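PDB 3DWG: sulfur carrier protein CysO from Mycobacterium tuberculosis, which probably serves, in its C-terminally thiocarboxylated form, as the sulfur donor for cysteine synthesis by the partner enzyme CysM. Local coordinates for residues C[58-64]-C[82-88]. Coordinates in Å, arbitrary orientation, origin at the centre of the assembly. Numbering follows the deposited sequence.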
# COMPACT_ATOMS: atom_id res chain seq x y z
N PHE C 58 -2.76 -29.19 -13.49
CA PHE C 58 -1.78 -28.08 -13.49
C PHE C 58 -1.83 -27.27 -14.77
O PHE C 58 -0.91 -26.54 -15.08
CB PHE C 58 -0.33 -28.54 -13.27
CG PHE C 58 -0.07 -29.10 -11.93
CD1 PHE C 58 -0.76 -28.62 -10.81
CD2 PHE C 58 0.83 -30.14 -11.78
CE1 PHE C 58 -0.52 -29.18 -9.53
CE2 PHE C 58 1.06 -30.69 -10.51
CZ PHE C 58 0.39 -30.21 -9.41
N VAL C 59 -2.90 -27.39 -15.53
CA VAL C 59 -3.09 -26.51 -16.69
C VAL C 59 -4.27 -25.61 -16.41
O VAL C 59 -5.32 -26.07 -15.93
CB VAL C 59 -3.32 -27.35 -17.99
CG1 VAL C 59 -3.52 -26.44 -19.21
CG2 VAL C 59 -2.10 -28.21 -18.29
N ASN C 60 -4.11 -24.33 -16.72
CA ASN C 60 -5.18 -23.35 -16.65
C ASN C 60 -5.44 -22.80 -18.02
O ASN C 60 -4.51 -22.52 -18.78
CB ASN C 60 -4.79 -22.19 -15.69
CG ASN C 60 -4.72 -22.64 -14.25
OD1 ASN C 60 -5.56 -23.45 -13.78
ND2 ASN C 60 -3.69 -22.14 -13.52
N ILE C 61 -6.72 -22.71 -18.37
CA ILE C 61 -7.09 -22.11 -19.64
C ILE C 61 -8.14 -21.03 -19.46
O ILE C 61 -9.10 -21.18 -18.70
CB ILE C 61 -7.59 -23.19 -20.66
CG1 ILE C 61 -6.52 -24.29 -20.73
CG2 ILE C 61 -7.84 -22.53 -22.02
CD1 ILE C 61 -6.74 -25.43 -21.82
N TYR C 62 -7.96 -19.92 -20.19
CA TYR C 62 -8.83 -18.77 -20.10
C TYR C 62 -9.33 -18.36 -21.50
O TYR C 62 -8.59 -18.44 -22.46
CB TYR C 62 -8.06 -17.59 -19.47
CG TYR C 62 -7.34 -17.93 -18.19
CD1 TYR C 62 -6.08 -18.51 -18.23
CD2 TYR C 62 -7.91 -17.69 -16.94
CE1 TYR C 62 -5.43 -18.87 -17.10
CE2 TYR C 62 -7.24 -18.05 -15.76
CZ TYR C 62 -6.00 -18.60 -15.87
OH TYR C 62 -5.23 -19.00 -14.79
N VAL C 63 -10.61 -18.04 -21.59
CA VAL C 63 -11.21 -17.54 -22.84
C VAL C 63 -11.54 -16.09 -22.51
O VAL C 63 -12.31 -15.84 -21.56
CB VAL C 63 -12.51 -18.34 -23.21
CG1 VAL C 63 -13.23 -17.63 -24.36
CG2 VAL C 63 -12.16 -19.78 -23.57
N ASN C 64 -11.00 -15.15 -23.30
CA ASN C 64 -11.13 -13.69 -23.01
C ASN C 64 -10.90 -13.37 -21.51
O ASN C 64 -11.69 -12.68 -20.85
CB ASN C 64 -12.44 -13.12 -23.46
CG ASN C 64 -12.63 -13.26 -24.94
OD1 ASN C 64 -11.66 -13.20 -25.70
ND2 ASN C 64 -13.87 -13.49 -25.35
N ASP C 82 -12.13 -14.26 -30.37
CA ASP C 82 -11.77 -14.50 -28.95
C ASP C 82 -10.29 -14.84 -28.81
O ASP C 82 -9.64 -15.27 -29.77
CB ASP C 82 -12.58 -15.63 -28.33
CG ASP C 82 -14.01 -15.27 -28.04
OD1 ASP C 82 -14.44 -14.11 -28.14
OD2 ASP C 82 -14.71 -16.20 -27.61
N SER C 83 -9.75 -14.61 -27.60
CA SER C 83 -8.39 -15.02 -27.24
C SER C 83 -8.54 -16.20 -26.31
O SER C 83 -9.43 -16.22 -25.43
CB SER C 83 -7.71 -13.93 -26.40
OG SER C 83 -8.42 -13.75 -25.16
N VAL C 84 -7.66 -17.15 -26.51
CA VAL C 84 -7.54 -18.27 -25.61
C VAL C 84 -6.12 -18.31 -25.04
O VAL C 84 -5.13 -18.23 -25.81
CB VAL C 84 -7.85 -19.66 -26.32
CG1 VAL C 84 -7.56 -20.79 -25.39
CG2 VAL C 84 -9.32 -19.66 -26.78
N THR C 85 -6.00 -18.38 -23.70
CA THR C 85 -4.68 -18.35 -23.04
C THR C 85 -4.45 -19.65 -22.27
O THR C 85 -5.28 -20.02 -21.45
CB THR C 85 -4.66 -17.17 -22.04
OG1 THR C 85 -5.04 -15.96 -22.71
CG2 THR C 85 -3.26 -17.05 -21.36
N ILE C 86 -3.35 -20.32 -22.52
CA ILE C 86 -3.01 -21.54 -21.83
C ILE C 86 -1.79 -21.30 -20.93
O ILE C 86 -0.77 -20.81 -21.43
CB ILE C 86 -2.66 -22.68 -22.89
CG1 ILE C 86 -3.88 -22.85 -23.80
CG2 ILE C 86 -2.25 -23.94 -22.22
CD1 ILE C 86 -3.59 -23.86 -24.91
N LEU C 87 -1.90 -21.65 -19.66
CA LEU C 87 -0.74 -21.40 -18.74
C LEU C 87 -0.62 -22.59 -17.77
O LEU C 87 -1.65 -23.12 -17.31
CB LEU C 87 -1.03 -20.15 -17.88
CG LEU C 87 -1.04 -18.83 -18.62
CD1 LEU C 87 -1.57 -17.71 -17.76
CD2 LEU C 87 0.41 -18.52 -19.12
N PRO C 88 0.60 -23.00 -17.44
CA PRO C 88 0.79 -23.98 -16.36
C PRO C 88 0.52 -23.29 -15.02
O PRO C 88 0.58 -22.05 -14.91
CB PRO C 88 2.31 -24.32 -16.40
CG PRO C 88 2.90 -23.19 -17.02
CD PRO C 88 1.89 -22.46 -17.93
O HOH W 1 -1.37 -20.44 -13.94
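I61, V84 and I86 form the apolar centre of this contact, on one face of the sheet. I61 CG2 lies 3.8 Å from V84 CG1, and V59 CG1 lies 4.1 Å from I86 CG2. V63 and P88 extend the same face. On the other face, Y62 CE1 packs at 4.1 Å on L87 CD1, beside T85. Strands 59-63 and 83-88 run antiparallel at 167°, with axes 4.7 Å apart. N60 and L87 pair through N60 N to L87 O (2.8 Å) and L87 N to N60 O (2.9 Å). Y62 and T85 form the next hydrogen-bonded pair. A water accepts from N60 ND2 at 2.9 Å and lies 2.7 Å from P88 O. At the far end, N64 closes the pairing: N64 N donates to S83 O, S83 N donates to N64 OD1 at 3.0 Å, and N64 ND2 donates to D82 OD1 at 2.9 Å. D82 OD2 accepts a hydrogen bond from A79 N. The Y62 hydroxyl hydrogen-bonds an acidic side chain of the Cysteine synthase B chain, and F58, V59 and N60 also pack on that chain. In the beta-grasp sheet, strand 83-88 lies between antiparallel 59-63 and parallel 3-6, while V59 and I86 touch L46 of helix 42-46.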